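Long-range contacts in transcriptional regulator, LacI family (Burkholderia phymatum, PDB 2RGY), which probably regulates transcription in answer to a small effector, most likely a sugar, bound by the periplasmic-binding-protein-like part crystallised here: residues K130-S135 and T191-A196; A236-H241 and R277-R282. One frame throughout, in Å; residues are numbered along the deposited sequence.

Interaction 1 (K130-S135 and T191-A196); sequences KLAVIS and TGLFCA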
ATOM      1  N   LYS A 130      11.587 -25.240 -17.840  1.00 22.19           N
ATOM      2  CA  LYS A 130      10.789 -25.811 -16.754  1.00 21.79           C
ATOM      3  C   LYS A 130      10.309 -24.623 -15.933  1.00 21.91           C
ATOM      4  O   LYS A 130      11.082 -24.028 -15.179  1.00 20.93           O
ATOM      5  CB  LYS A 130      11.645 -26.731 -15.878  1.00 24.90           C
ATOM      6  CG  LYS A 130      12.191 -27.970 -16.577  1.00 28.67           C
ATOM      7  CD  LYS A 130      11.112 -29.021 -16.800  1.00 32.81           C
ATOM      8  CE  LYS A 130      11.696 -30.298 -17.410  1.00 35.29           C
ATOM      9  NZ  LYS A 130      12.413 -30.035 -18.709  1.00 37.02           N
ATOM     10  N   LEU A 131       9.032 -24.287 -16.084  1.00 20.19           N
ATOM     11  CA  LEU A 131       8.445 -23.140 -15.416  1.00 19.22           C
ATOM     12  C   LEU A 131       7.381 -23.537 -14.404  1.00 18.66           C
ATOM     13  O   LEU A 131       6.906 -24.666 -14.405  1.00 18.55           O
ATOM     14  CB  LEU A 131       7.825 -22.230 -16.476  1.00 20.43           C
ATOM     15  CG  LEU A 131       8.740 -21.967 -17.676  1.00 18.86           C
ATOM     16  CD1 LEU A 131       7.936 -21.439 -18.838  1.00 19.62           C
ATOM     17  CD2 LEU A 131       9.836 -20.995 -17.270  1.00 19.15           C
ATOM     18  N   ALA A 132       7.016 -22.587 -13.549  1.00 17.17           N
ATOM     19  CA  ALA A 132       5.997 -22.787 -12.528  1.00 17.12           C
ATOM     20  C   ALA A 132       5.162 -21.508 -12.436  1.00 16.61           C
ATOM     21  O   ALA A 132       5.634 -20.428 -12.783  1.00 18.70           O
ATOM     22  CB  ALA A 132       6.655 -23.097 -11.173  1.00 16.07           C
ATOM     23  N   VAL A 133       3.926 -21.630 -11.966  1.00 16.24           N
ATOM     24  CA  VAL A 133       3.055 -20.469 -11.849  1.00 16.39           C
ATOM     25  C   VAL A 133       2.255 -20.409 -10.549  1.00 17.02           C
ATOM     26  O   VAL A 133       1.723 -21.415 -10.086  1.00 18.81           O
ATOM     27  CB  VAL A 133       2.034 -20.412 -13.002  1.00 16.42           C
ATOM     28  CG1 VAL A 133       1.163 -19.180 -12.846  1.00 16.96           C
ATOM     29  CG2 VAL A 133       2.744 -20.412 -14.355  1.00 17.50           C
ATOM     30  N   ILE A 134       2.187 -19.219  -9.964  1.00 18.60           N
ATOM     31  CA  ILE A 134       1.404 -18.985  -8.757  1.00 19.23           C
ATOM     32  C   ILE A 134       0.397 -17.949  -9.232  1.00 18.76           C
ATOM     33  O   ILE A 134       0.765 -16.811  -9.511  1.00 18.93           O
ATOM     34  CB  ILE A 134       2.258 -18.394  -7.614  1.00 19.78           C
ATOM     35  CG1 ILE A 134       3.228 -19.455  -7.085  1.00 20.02           C
ATOM     36  CG2 ILE A 134       1.347 -17.898  -6.494  1.00 20.51           C
ATOM     37  CD1 ILE A 134       4.160 -18.946  -6.010  1.00 21.01           C
ATOM     38  N   SER A 135      -0.866 -18.341  -9.351  1.00 20.52           N
ATOM     39  CA  SER A 135      -1.875 -17.413  -9.845  1.00 21.87           C
ATOM     40  C   SER A 135      -2.860 -16.893  -8.814  1.00 21.39           C
ATOM     41  O   SER A 135      -2.758 -17.186  -7.619  1.00 20.07           O
ATOM     42  CB  SER A 135      -2.657 -18.056 -10.994  1.00 24.97           C
ATOM     43  OG  SER A 135      -3.739 -18.850 -10.517  1.00 26.67           O
ATOM     44  N   THR A 191      12.824 -23.710 -12.958  1.00 22.55           N
ATOM     45  CA  THR A 191      13.896 -22.736 -12.850  1.00 23.07           C
ATOM     46  C   THR A 191      13.349 -21.334 -13.044  1.00 22.54           C
ATOM     47  O   THR A 191      14.050 -20.356 -12.806  1.00 20.74           O
ATOM     48  CB  THR A 191      15.005 -22.982 -13.896  1.00 22.91           C
ATOM     49  OG1 THR A 191      14.460 -22.843 -15.212  1.00 24.11           O
ATOM     50  CG2 THR A 191      15.598 -24.375 -13.723  1.00 23.03           C
ATOM     51  N   GLY A 192      12.094 -21.253 -13.477  1.00 22.43           N
ATOM     52  CA  GLY A 192      11.458 -19.966 -13.712  1.00 21.65           C
ATOM     53  C   GLY A 192      10.058 -19.948 -13.142  1.00 21.44           C
ATOM     54  O   GLY A 192       9.286 -20.884 -13.353  1.00 24.21           O
ATOM     55  N   LEU A 193       9.724 -18.876 -12.429  1.00 21.47           N
ATOM     56  CA  LEU A 193       8.417 -18.737 -11.782  1.00 19.00           C
ATOM     57  C   LEU A 193       7.658 -17.478 -12.183  1.00 17.95           C
ATOM     58  O   LEU A 193       8.213 -16.382 -12.197  1.00 18.71           O
ATOM     59  CB  LEU A 193       8.595 -18.733 -10.257  1.00 16.57           C
ATOM     60  CG  LEU A 193       7.369 -18.375  -9.402  1.00 18.52           C
ATOM     61  CD1 LEU A 193       6.313 -19.449  -9.547  1.00 15.92           C
ATOM     62  CD2 LEU A 193       7.777 -18.235  -7.942  1.00 17.11           C
ATOM     63  N   PHE A 194       6.384 -17.649 -12.508  1.00 17.26           N
ATOM     64  CA  PHE A 194       5.532 -16.528 -12.865  1.00 16.22           C
ATOM     65  C   PHE A 194       4.467 -16.343 -11.789  1.00 16.34           C
ATOM     66  O   PHE A 194       3.708 -17.268 -11.487  1.00 16.88           O
ATOM     67  CB  PHE A 194       4.859 -16.771 -14.212  1.00 14.48           C
ATOM     68  CG  PHE A 194       3.796 -15.769 -14.548  1.00 14.96           C
ATOM     69  CD1 PHE A 194       3.998 -14.405 -14.316  1.00 14.96           C
ATOM     70  CD2 PHE A 194       2.615 -16.179 -15.165  1.00 15.63           C
ATOM     71  CE1 PHE A 194       3.039 -13.459 -14.702  1.00 16.07           C
ATOM     72  CE2 PHE A 194       1.637 -15.245 -15.561  1.00 17.30           C
ATOM     73  CZ  PHE A 194       1.848 -13.882 -15.331  1.00 16.24           C
ATOM     74  N   CYS A 195       4.429 -15.149 -11.210  1.00 17.87           N
ATOM     75  CA  CYS A 195       3.455 -14.812 -10.177  1.00 18.60           C
ATOM     76  C   CYS A 195       2.431 -13.829 -10.733  1.00 18.91           C
ATOM     77  O   CYS A 195       2.787 -12.776 -11.259  1.00 19.10           O
ATOM     78  CB  CYS A 195       4.163 -14.204  -8.971  1.00 20.01           C
ATOM     79  SG  CYS A 195       5.233 -15.381  -8.146  1.00 25.12           S
ATOM     80  N   ALA A 196       1.158 -14.181 -10.590  1.00 18.32           N
ATOM     81  CA  ALA A 196       0.042 -13.386 -11.095  1.00 19.29           C
ATOM     82  C   ALA A 196       0.042 -11.904 -10.715  1.00 19.57           C
ATOM     83  O   ALA A 196      -0.617 -11.100 -11.376  1.00 18.47           O
ATOM     84  CB  ALA A 196      -1.277 -14.035 -10.678  1.00 20.21           C
TER
HETATM   85  O   HOH W   1      14.293 -24.533 -17.140  1.00 20.48           O

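Interaction 2 (A236-H241 and R277-R282); sequences ALTSVH and RASVAR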
ATOM      1  N   ALA A 236      15.590  -6.522  -7.097  1.00 16.50           N
ATOM      2  CA  ALA A 236      14.627  -5.691  -7.819  1.00 17.97           C
ATOM      3  C   ALA A 236      13.786  -6.606  -8.709  1.00 17.77           C
ATOM      4  O   ALA A 236      14.324  -7.346  -9.529  1.00 15.81           O
ATOM      5  CB  ALA A 236      15.352  -4.647  -8.654  1.00 18.73           C
ATOM      6  N   LEU A 237      12.467  -6.542  -8.538  1.00 17.83           N
ATOM      7  CA  LEU A 237      11.548  -7.416  -9.266  1.00 18.55           C
ATOM      8  C   LEU A 237      11.205  -7.050 -10.703  1.00 20.23           C
ATOM      9  O   LEU A 237      10.677  -5.963 -10.971  1.00 19.05           O
ATOM     10  CB  LEU A 237      10.241  -7.555  -8.479  1.00 19.61           C
ATOM     11  CG  LEU A 237       9.191  -8.508  -9.052  1.00 19.32           C
ATOM     12  CD1 LEU A 237       9.696  -9.948  -8.954  1.00 19.60           C
ATOM     13  CD2 LEU A 237       7.885  -8.341  -8.290  1.00 18.45           C
ATOM     14  N   THR A 238      11.501  -7.975 -11.618  1.00 18.65           N
ATOM     15  CA  THR A 238      11.182  -7.799 -13.030  1.00 18.25           C
ATOM     16  C   THR A 238       9.686  -8.071 -13.088  1.00 18.38           C
ATOM     17  O   THR A 238       9.206  -9.078 -12.565  1.00 18.32           O
ATOM     18  CB  THR A 238      11.958  -8.803 -13.912  1.00 19.13           C
ATOM     19  OG1 THR A 238      13.352  -8.448 -13.915  1.00 16.47           O
ATOM     20  CG2 THR A 238      11.425  -8.792 -15.346  1.00 16.83           C
ATOM     21  N   SER A 239       8.943  -7.167 -13.712  1.00 17.86           N
ATOM     22  CA  SER A 239       7.499  -7.307 -13.750  1.00 18.09           C
ATOM     23  C   SER A 239       6.857  -6.821 -15.039  1.00 18.32           C
ATOM     24  O   SER A 239       7.385  -5.945 -15.712  1.00 20.14           O
ATOM     25  CB  SER A 239       6.905  -6.535 -12.563  1.00 18.16           C
ATOM     26  OG  SER A 239       5.491  -6.626 -12.502  1.00 20.63           O
ATOM     27  N   VAL A 240       5.715  -7.413 -15.373  1.00 18.14           N
ATOM     28  CA  VAL A 240       4.958  -7.018 -16.549  1.00 18.56           C
ATOM     29  C   VAL A 240       4.275  -5.700 -16.160  1.00 19.46           C
ATOM     30  O   VAL A 240       3.556  -5.626 -15.157  1.00 17.75           O
ATOM     31  CB  VAL A 240       3.892  -8.077 -16.904  1.00 17.60           C
ATOM     32  CG1 VAL A 240       2.987  -7.561 -18.002  1.00 17.49           C
ATOM     33  CG2 VAL A 240       4.573  -9.372 -17.347  1.00 17.26           C
ATOM     34  N   HIS A 241       4.521  -4.659 -16.947  1.00 19.30           N
ATOM     35  CA  HIS A 241       3.952  -3.352 -16.668  1.00 21.17           C
ATOM     36  C   HIS A 241       2.545  -3.144 -17.230  1.00 22.35           C
ATOM     37  O   HIS A 241       2.349  -3.136 -18.443  1.00 24.39           O
ATOM     38  CB  HIS A 241       4.851  -2.253 -17.217  1.00 23.12           C
ATOM     39  CG  HIS A 241       4.316  -0.881 -16.968  1.00 25.84           C
ATOM     40  ND1 HIS A 241       4.449  -0.247 -15.754  1.00 27.73           N
ATOM     41  CD2 HIS A 241       3.591  -0.052 -17.753  1.00 26.91           C
ATOM     42  CE1 HIS A 241       3.830   0.919 -15.801  1.00 28.07           C
ATOM     43  NE2 HIS A 241       3.299   1.063 -17.003  1.00 26.35           N
ATOM     44  N   ARG A 277      14.200  -5.836 -14.492  1.00 22.12           N
ATOM     45  CA  ARG A 277      14.984  -5.415 -13.340  1.00 22.98           C
ATOM     46  C   ARG A 277      16.031  -6.473 -13.052  1.00 22.91           C
ATOM     47  O   ARG A 277      16.760  -6.857 -13.965  1.00 23.82           O
ATOM     48  CB  ARG A 277      14.065  -5.144 -12.142  1.00 22.25           C
ATOM     49  CG  ARG A 277      13.054  -4.032 -12.453  1.00 22.15           C
ATOM     50  CD  ARG A 277      12.663  -3.231 -11.224  1.00 21.85           C
ATOM     51  NE  ARG A 277      11.782  -2.105 -11.541  1.00 20.69           N
ATOM     52  CZ  ARG A 277      10.496  -2.221 -11.859  1.00 20.09           C
ATOM     53  NH1 ARG A 277       9.925  -3.417 -11.907  1.00 19.76           N
ATOM     54  NH2 ARG A 277       9.777  -1.138 -12.119  1.00 19.79           N
ATOM     55  N   ALA A 278      16.100  -6.989 -11.828  1.00 22.09           N
ATOM     56  CA  ALA A 278      17.135  -7.969 -11.528  1.00 19.88           C
ATOM     57  C   ALA A 278      16.706  -9.358 -11.079  1.00 19.54           C
ATOM     58  O   ALA A 278      17.553 -10.162 -10.683  1.00 19.66           O
ATOM     59  CB  ALA A 278      18.097  -7.377 -10.500  1.00 21.36           C
ATOM     60  N   SER A 279      15.417  -9.666 -11.143  1.00 18.18           N
ATOM     61  CA  SER A 279      14.958 -10.975 -10.689  1.00 16.77           C
ATOM     62  C   SER A 279      14.938 -12.049 -11.770  1.00 17.41           C
ATOM     63  O   SER A 279      14.669 -13.208 -11.482  1.00 17.07           O
ATOM     64  CB  SER A 279      13.568 -10.865 -10.066  1.00 15.11           C
ATOM     65  OG  SER A 279      12.653 -10.403 -11.027  1.00 16.30           O
ATOM     66  N   VAL A 280      15.207 -11.668 -13.013  1.00 17.93           N
ATOM     67  CA  VAL A 280      15.242 -12.640 -14.103  1.00 19.18           C
ATOM     68  C   VAL A 280      16.631 -12.669 -14.756  1.00 20.07           C
ATOM     69  O   VAL A 280      17.167 -11.630 -15.139  1.00 19.52           O
ATOM     70  CB  VAL A 280      14.178 -12.328 -15.189  1.00 19.23           C
ATOM     71  CG1 VAL A 280      14.270 -13.354 -16.327  1.00 18.78           C
ATOM     72  CG2 VAL A 280      12.788 -12.359 -14.576  1.00 20.12           C
ATOM     73  N   ALA A 281      17.207 -13.864 -14.865  1.00 21.07           N
ATOM     74  CA  ALA A 281      18.524 -14.045 -15.471  1.00 23.88           C
ATOM     75  C   ALA A 281      18.520 -15.315 -16.321  1.00 23.91           C
ATOM     76  O   ALA A 281      17.571 -16.089 -16.282  1.00 24.33           O
ATOM     77  CB  ALA A 281      19.595 -14.139 -14.382  1.00 23.16           C
ATOM     78  N   ARG A 282      19.580 -15.533 -17.092  1.00 26.07           N
ATOM     79  CA  ARG A 282      19.657 -16.717 -17.943  1.00 28.48           C
ATOM     80  C   ARG A 282      19.848 -18.002 -17.129  1.00 29.84           C
ATOM     81  O   ARG A 282      20.579 -17.958 -16.118  1.00 29.65           O
ATOM     82  CB  ARG A 282      20.802 -16.546 -18.943  1.00 30.36           C
ATOM     83  CG  ARG A 282      20.992 -17.706 -19.898  1.00 32.78           C
ATOM     84  CD  ARG A 282      21.137 -17.202 -21.323  1.00 33.37           C
ATOM     85  NE  ARG A 282      20.083 -17.768 -22.155  1.00 34.09           N
ATOM     86  CZ  ARG A 282      19.252 -17.050 -22.897  1.00 33.65           C
ATOM     87  NH1 ARG A 282      19.347 -15.722 -22.930  1.00 34.82           N
ATOM     88  NH2 ARG A 282      18.310 -17.666 -23.591  1.00 36.58           N
TER
HETATM   89  O   HOH W   2      15.835  -9.357 -14.565  1.00 29.00           O

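Interaction 1 (K130-S135 and T191-A196)
Ile134 and Leu193 carry the tight half of the contact. CD1 of Leu193 lies 3.9 Å from CG1 of Ile134 and 4.0 Å from CB of Ala132, so that it touches both side chains. A chi1 of 171° sets CG of Leu193 anti to its backbone N, and CD1 comes within 3.4 Å of Ala132 O. Helices 173-186 and 198-210 cover this face. On the other face Val133 and Phe194 run side by side, CG1 of the valine 4.1 Å from CD2 of the ring, and Phe150 of helix 141-155 stacks on Phe194. Between the two faces the backbones pair as adjacent parallel strands of a Rossmann-like alpha/beta domain, with helices on either side of the sheet. Phe194 N bonds to Ala132 O and Ile134 N to Phe194 O, each at 2.9 Å. Toward Lys130 the pairing slackens: its O accepts a good bond from Thr191 N (2.8 Å) and a weak one from Gly192 N (3.4 Å). Here the lysine side chain leads away into solvent, while a water spans Lys130 N and Thr191 OG1, a hydroxyl also bonded to His128 ND1.

Interaction 2 (A236-H241 and R277-R282)
The guanidinium of Arg277 meets Leu237 O at its edge, where NH1 donates a 2.8 Å hydrogen bond. The oxygen lies close to the guanidinium plane, and the donor stands nearly along the C=O axis (169°). The arginine chain bends at chi2 (-149°), and its CG and CD both pass 3.4 Å from the same carbonyl oxygen; CB of Ala236 rests 3.8 Å from CB of Arg277. Beyond this, NH2 forms a salt bridge with Asp226, which also binds His241.

Two side-chain hydroxyls tie the backbones together. Thr238 OG1 accepts Arg277 N, while Ser279 OG accepts Thr238 N at 2.8 Å in a nearly straight bond (171°) and is also bonded to Val221 O. A water joins Thr238 OG1 to Val280 N, and CG2 of Val280 packs 3.7 Å from Thr238 CB, the two side chains crossing at about a right angle. Ala278 N reaches Ala236 O from above the carbonyl plane.

The segment 277-282 follows strand 273-275 as an irregular tail, held to residues 236-238, which lead into strand 238-241, without regular strand pairing. The attachment is made largely by side-chain hydroxyls and one arginine, with a single direct backbone-to-backbone bond, Ala278 N to Ala236 O. The arginine's positive charge is probably balanced by Asp226 and may polarise the Leu237 carbonyl.

Both contacts reach the same mixed sheet of the periplasmic binding protein-like domain, interaction 1 through two of its strands and interaction 2 through strand 238-241 alone. Their centres lie 13 Å apart and their nearest atoms about 5 Å, without touching. Between them runs strand 220-223, which pairs with 192-195 of interaction 1 and with 238-241 of interaction 2. Along the chain both segments of interaction 1 precede those of interaction 2. Helix 198-210 touches both, and His128 links them further, bonding to Thr191 through one ring nitrogen and to Ala281 O through the other. The first contact thus joins neighbouring strands inside the sheet, whereas the second holds residues 277-280, just short of the last modelled residue, against it.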